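Local coordinates for protein amphiphysin (Drosophila melanogaster, PDB 1URU) that senses membrane curvature through its dimeric, crescent-shaped coiled-coil BAR domain and probably helps shape membranes during endocytosis, at the interface of chains A and B. Numbering follows the deposited sequence. Chains: chain A/B, Amphiphysin.

Contact 1: the interface of chains A and B. Residues chain A 73, 76-77, 80; chain B 59, 62.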
ATOM      1  N   ALA A  73       6.362  -4.419   0.324  1.00 46.78           N
ATOM      2  CA  ALA A  73       6.333  -4.724   1.746  1.00 47.32           C
ATOM      3  C   ALA A  73       5.761  -6.106   1.993  1.00 48.16           C
ATOM      4  O   ALA A  73       6.193  -6.777   2.911  1.00 48.95           O
ATOM      5  CB  ALA A  73       5.529  -3.681   2.512  1.00 47.45           C
ATOM      6  N   THR A  76       8.812  -8.569   1.290  1.00 53.78           N
ATOM      7  CA  THR A  76       9.800  -8.689   2.363  1.00 54.74           C
ATOM      8  C   THR A  76       9.187  -9.320   3.617  1.00 55.45           C
ATOM      9  O   THR A  76       9.917  -9.921   4.403  1.00 56.07           O
ATOM     10  CB  THR A  76      10.428  -7.341   2.764  1.00 54.69           C
ATOM     11  OG1 THR A  76       9.430  -6.500   3.349  1.00 55.69           O
ATOM     12  CG2 THR A  76      10.950  -6.567   1.565  1.00 54.62           C
ATOM     13  N   LEU A  77       7.867  -9.185   3.807  1.00 55.84           N
ATOM     14  CA  LEU A  77       7.189  -9.784   4.966  1.00 55.99           C
ATOM     15  C   LEU A  77       7.005 -11.249   4.737  1.00 56.27           C
ATOM     16  O   LEU A  77       7.142 -12.033   5.649  1.00 56.63           O
ATOM     17  CB  LEU A  77       5.813  -9.149   5.256  1.00 55.85           C
ATOM     18  CG  LEU A  77       4.918  -9.833   6.302  1.00 54.93           C
ATOM     19  CD1 LEU A  77       5.594  -9.833   7.645  1.00 55.38           C
ATOM     20  CD2 LEU A  77       3.561  -9.173   6.421  1.00 54.77           C
ATOM     21  N   SER A  80      10.020 -13.156   5.205  1.00 55.67           N
ATOM     22  CA  SER A  80      10.202 -13.412   6.634  1.00 55.34           C
ATOM     23  C   SER A  80       9.421 -14.594   7.125  1.00 55.03           C
ATOM     24  O   SER A  80       9.946 -15.378   7.891  1.00 55.12           O
ATOM     25  CB  SER A  80       9.747 -12.236   7.460  1.00 55.05           C
ATOM     26  OG  SER A  80      10.858 -11.452   7.733  1.00 57.19           O
TER
ATOM     27  N   GLU B  59       9.448  -6.186   9.608  1.00 46.57           N
ATOM     28  CA  GLU B  59       8.752  -6.287   8.328  1.00 47.13           C
ATOM     29  C   GLU B  59       7.256  -6.104   8.429  1.00 46.67           C
ATOM     30  O   GLU B  59       6.650  -5.513   7.554  1.00 47.15           O
ATOM     31  CB  GLU B  59       9.013  -7.635   7.652  1.00 47.74           C
ATOM     32  CG  GLU B  59      10.482  -7.953   7.409  1.00 49.58           C
ATOM     33  CD  GLU B  59      11.214  -6.829   6.706  1.00 51.98           C
ATOM     34  OE1 GLU B  59      10.607  -6.157   5.826  1.00 51.52           O
ATOM     35  OE2 GLU B  59      12.399  -6.625   7.049  1.00 55.89           O
ATOM     36  N   ASN B  62       6.459  -2.568   8.848  1.00 47.66           N
ATOM     37  CA  ASN B  62       6.621  -1.933   7.555  1.00 48.31           C
ATOM     38  C   ASN B  62       5.371  -2.195   6.700  1.00 47.99           C
ATOM     39  O   ASN B  62       4.879  -1.299   6.048  1.00 47.45           O
ATOM     40  CB  ASN B  62       7.904  -2.425   6.876  1.00 48.68           C
ATOM     41  CG  ASN B  62       8.129  -1.777   5.528  1.00 50.67           C
ATOM     42  OD1 ASN B  62       8.216  -0.550   5.432  1.00 54.78           O
ATOM     43  ND2 ASN B  62       8.196  -2.585   4.476  1.00 51.08           N
TER
HETATM   44  O   HOH W   1       7.574  -5.243   5.017  1.00 33.34           O
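B:Glu59 reaches from its helix across to A:Thr76, and this pair buries most of the surface in a mixed polar patch between the two copies of helix 35-84. The threonine hydroxyl OG1 donates a hydrogen bond of 2.8 Å to the carboxylate oxygen OE1 of B:Glu59. It meets that oxygen from above the carboxylate plane, about 35° out of it, and the two side chains cross nearly at right angles. On the threonine, OG1 sits between the backbone N and the carbonyl carbon (chi1 66°), which turns the hydroxyl toward the partner and also toward the carbonyl of A:Ala73, to which it makes a weak bond within its own helix. The glutamate chain is bent at chi2 (-51°), and this bend turns the OE1 arm of the carboxylate toward the A:Thr76 hydroxyl while the aliphatic part stays against chain A. There CB lies 3.9 Å from CA of A:Leu77, the two side chains passing in opposite directions, and CG rests 3.5 Å from the hydroxyl OG of A:Ser80.

An ordered water ties the polar groups together. It lies 2.7 Å from the backbone O of B:Glu59 and 2.9 Å from the backbone O of A:Ala73, and also bonds to OG1 of A:Thr76 and, at longer range, to the glutamate OE1. B:Asn62 approaches with its amide ND2, 2.8 Å from the water O and nearly straight, while the same nitrogen packs against the methyl of A:Ala73.

An alanine in place of B:Glu59 would probably leave the A:Thr76 hydroxyl without its partner across the interface and open a gap beside A:Ser80 where CG had lain. With its two-fold twin, the patch adds specific polar links to the dimer interface of the BAR domain and probably helps set how the two copies of helix 35-84 lie against each other.

Contact 2: the interface of chains A and B. Residues chain A 78, 81, 84-85, 233; chain B 56, 204, 208, 212.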
HETATM    1  N   MSE A  78       6.656 -11.626   3.520  1.00 57.09           N
HETATM    2  CA  MSE A  78       6.434 -13.041   3.210  1.00 57.31           C
HETATM    3  C   MSE A  78       7.765 -13.784   3.191  1.00 56.87           C
HETATM    4  O   MSE A  78       7.829 -14.951   3.520  1.00 57.00           O
HETATM    5  CB  MSE A  78       5.671 -13.182   1.896  1.00 57.30           C
HETATM    6  CG  MSE A  78       4.227 -12.747   2.041  1.00 59.29           C
HETATM    7 SE   MSE A  78       3.206 -13.800   3.430  1.00 64.49          SE
HETATM    8  CE  MSE A  78       3.448 -15.512   2.616  1.00 65.37           C
ATOM      9  N   VAL A  81       8.152 -14.678   6.740  1.00 54.69           N
ATOM     10  CA  VAL A  81       7.305 -15.764   7.174  1.00 54.77           C
ATOM     11  C   VAL A  81       7.940 -17.049   6.663  1.00 55.22           C
ATOM     12  O   VAL A  81       7.991 -18.047   7.384  1.00 55.09           O
ATOM     13  CB  VAL A  81       5.881 -15.669   6.618  1.00 54.75           C
ATOM     14  CG1 VAL A  81       5.123 -16.930   6.939  1.00 54.13           C
ATOM     15  CG2 VAL A  81       5.145 -14.457   7.180  1.00 55.05           C
ATOM     16  N   ILE A  84      11.157 -17.885   8.932  1.00 57.50           N
ATOM     17  CA  ILE A  84      10.911 -18.288  10.314  1.00 56.78           C
ATOM     18  C   ILE A  84      10.118 -19.599  10.411  1.00 56.62           C
ATOM     19  O   ILE A  84      10.034 -20.206  11.473  1.00 56.60           O
ATOM     20  CB  ILE A  84      10.158 -17.144  11.049  1.00 56.83           C
ATOM     21  CG1 ILE A  84      10.147 -17.383  12.557  1.00 56.18           C
ATOM     22  CG2 ILE A  84       8.713 -16.986  10.527  1.00 56.49           C
ATOM     23  CD1 ILE A  84       9.931 -16.141  13.360  1.00 56.22           C
ATOM     24  N   TYR A  85       9.505 -19.987   9.299  1.00 56.34           N
ATOM     25  CA  TYR A  85       8.794 -21.239   9.159  1.00 56.10           C
ATOM     26  C   TYR A  85       9.856 -22.185   8.699  1.00 56.39           C
ATOM     27  O   TYR A  85      10.572 -21.902   7.743  1.00 56.59           O
ATOM     28  CB  TYR A  85       7.744 -21.095   8.078  1.00 56.05           C
ATOM     29  CG  TYR A  85       6.603 -22.069   8.108  1.00 56.02           C
ATOM     30  CD1 TYR A  85       5.311 -21.636   8.358  1.00 55.51           C
ATOM     31  CD2 TYR A  85       6.795 -23.402   7.819  1.00 56.51           C
ATOM     32  CE1 TYR A  85       4.256 -22.504   8.355  1.00 54.66           C
ATOM     33  CE2 TYR A  85       5.741 -24.283   7.814  1.00 56.15           C
ATOM     34  CZ  TYR A  85       4.474 -23.821   8.080  1.00 54.83           C
ATOM     35  OH  TYR A  85       3.427 -24.686   8.060  1.00 53.57           O
ATOM     36  N   VAL A 233      -1.604 -23.815   7.599  1.00 57.35           N
ATOM     37  CA  VAL A 233      -1.219 -23.462   8.964  1.00 57.48           C
ATOM     38  C   VAL A 233      -2.117 -24.173   9.987  1.00 57.96           C
ATOM     39  O   VAL A 233      -1.695 -24.392  11.113  1.00 57.01           O
ATOM     40  CB  VAL A 233      -1.212 -21.921   9.175  1.00 57.35           C
ATOM     41  CG1 VAL A 233      -1.023 -21.556  10.629  1.00 57.58           C
ATOM     42  CG2 VAL A 233      -0.100 -21.275   8.360  1.00 57.83           C
TER
ATOM     43  N   LEU B  56      10.586 -10.297  12.023  1.00 47.14           N
ATOM     44  CA  LEU B  56       9.178 -10.424  11.672  1.00 46.38           C
ATOM     45  C   LEU B  56       8.427  -9.166  12.090  1.00 45.89           C
ATOM     46  O   LEU B  56       7.589  -8.662  11.352  1.00 45.32           O
ATOM     47  CB  LEU B  56       8.555 -11.644  12.332  1.00 46.25           C
ATOM     48  CG  LEU B  56       7.150 -12.002  11.857  1.00 46.38           C
ATOM     49  CD1 LEU B  56       7.179 -12.369  10.388  1.00 47.36           C
ATOM     50  CD2 LEU B  56       6.593 -13.160  12.701  1.00 47.04           C
ATOM     51  N   LEU B 204       3.780 -19.062  16.222  1.00 48.08           N
ATOM     52  CA  LEU B 204       3.629 -18.785  14.797  1.00 49.33           C
ATOM     53  C   LEU B 204       2.382 -19.359  14.160  1.00 49.27           C
ATOM     54  O   LEU B 204       1.817 -18.731  13.281  1.00 49.74           O
ATOM     55  CB  LEU B 204       4.852 -19.239  14.017  1.00 49.98           C
ATOM     56  CG  LEU B 204       5.825 -18.062  13.891  1.00 52.92           C
ATOM     57  CD1 LEU B 204       7.165 -18.355  14.583  1.00 54.00           C
ATOM     58  CD2 LEU B 204       5.988 -17.714  12.416  1.00 55.32           C
ATOM     59  N   LEU B 208       0.241 -16.377  12.479  1.00 48.67           N
ATOM     60  CA  LEU B 208      -0.078 -16.544  11.059  1.00 48.27           C
ATOM     61  C   LEU B 208      -1.546 -16.925  10.792  1.00 48.18           C
ATOM     62  O   LEU B 208      -2.079 -16.544   9.775  1.00 49.07           O
ATOM     63  CB  LEU B 208       0.887 -17.545  10.413  1.00 47.91           C
ATOM     64  CG  LEU B 208       2.379 -17.176  10.458  1.00 46.98           C
ATOM     65  CD1 LEU B 208       3.211 -18.205   9.748  1.00 46.68           C
ATOM     66  CD2 LEU B 208       2.625 -15.829   9.824  1.00 47.10           C
ATOM     67  N   PHE B 212      -3.379 -14.637   8.308  1.00 45.39           N
ATOM     68  CA  PHE B 212      -3.815 -15.161   7.010  1.00 45.44           C
ATOM     69  C   PHE B 212      -5.312 -15.092   6.813  1.00 44.94           C
ATOM     70  O   PHE B 212      -5.768 -14.911   5.704  1.00 44.73           O
ATOM     71  CB  PHE B 212      -3.285 -16.575   6.811  1.00 45.36           C
ATOM     72  CG  PHE B 212      -1.802 -16.627   6.570  1.00 45.89           C
ATOM     73  CD1 PHE B 212      -1.101 -17.806   6.775  1.00 45.79           C
ATOM     74  CD2 PHE B 212      -1.097 -15.488   6.146  1.00 46.21           C
ATOM     75  CE1 PHE B 212       0.275 -17.868   6.550  1.00 46.29           C
ATOM     76  CE2 PHE B 212       0.271 -15.540   5.926  1.00 47.08           C
ATOM     77  CZ  PHE B 212       0.963 -16.747   6.125  1.00 46.36           C
TER
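A:Ile84 and B:Leu204 form the tight end of an apolar patch in which the end of helix 35-84 of chain A lies against helix 172-239 of chain B. The isoleucine uses both branches: its CG2 methyl comes within 3.4 Å of CD2 of B:Leu204, while CD1 at the tip of the longer branch lies 3.7 Å from the other leucine methyl, CD1. With CG1 anti to the backbone N (chi1 -168°), the two branches are spread over the forked end of the leucine.

One turn back along the helix, A:Val81 presents both methyls to B:Leu208. CG1 packs 3.6 Å from the leucine CD1, and CG2 lies 3.9 Å from CD2, the side chains sliding past each other in opposite directions.

Packing is looser toward B:Phe212. A:Val233, from helix 172-239 of chain A, brings its CG2 to the ring atoms CD1 and CE1 of B:Phe212, 3.9 Å from CE1, the side chains crossing at about a right angle. A:Tyr85 and the selenomethionine A:Met78 stand farther off: the tyrosine CD1 is 4.3 Å from CD1 of B:Leu208, and each hides little surface. B:Leu56 likewise borders A:Val81 loosely.

With no polar pairing between the chains here, the patch supplies hydrophobic adhesion that helps hold the helical bundles together in the BAR dimer.

Contact 1 and contact 2 lie about 11 Å apart, measured between the centres of their C-alpha atoms, and both draw on helix 35-84 of chain A. Contact 1 faces the same helix of chain B, whereas contact 2, farther toward the helix end, is met mainly by helix 172-239 of that chain, with B:Leu56 adding helix 35-84 and A:Val233 of helix 172-239 joining from chain A. One chain A helix thus engages two helices of its partner, by hydrated polar bonding and then by apolar packing. Two-fold symmetry repeats both contacts, which probably help fix the inter-subunit angle and contribute to the crescent's curvature.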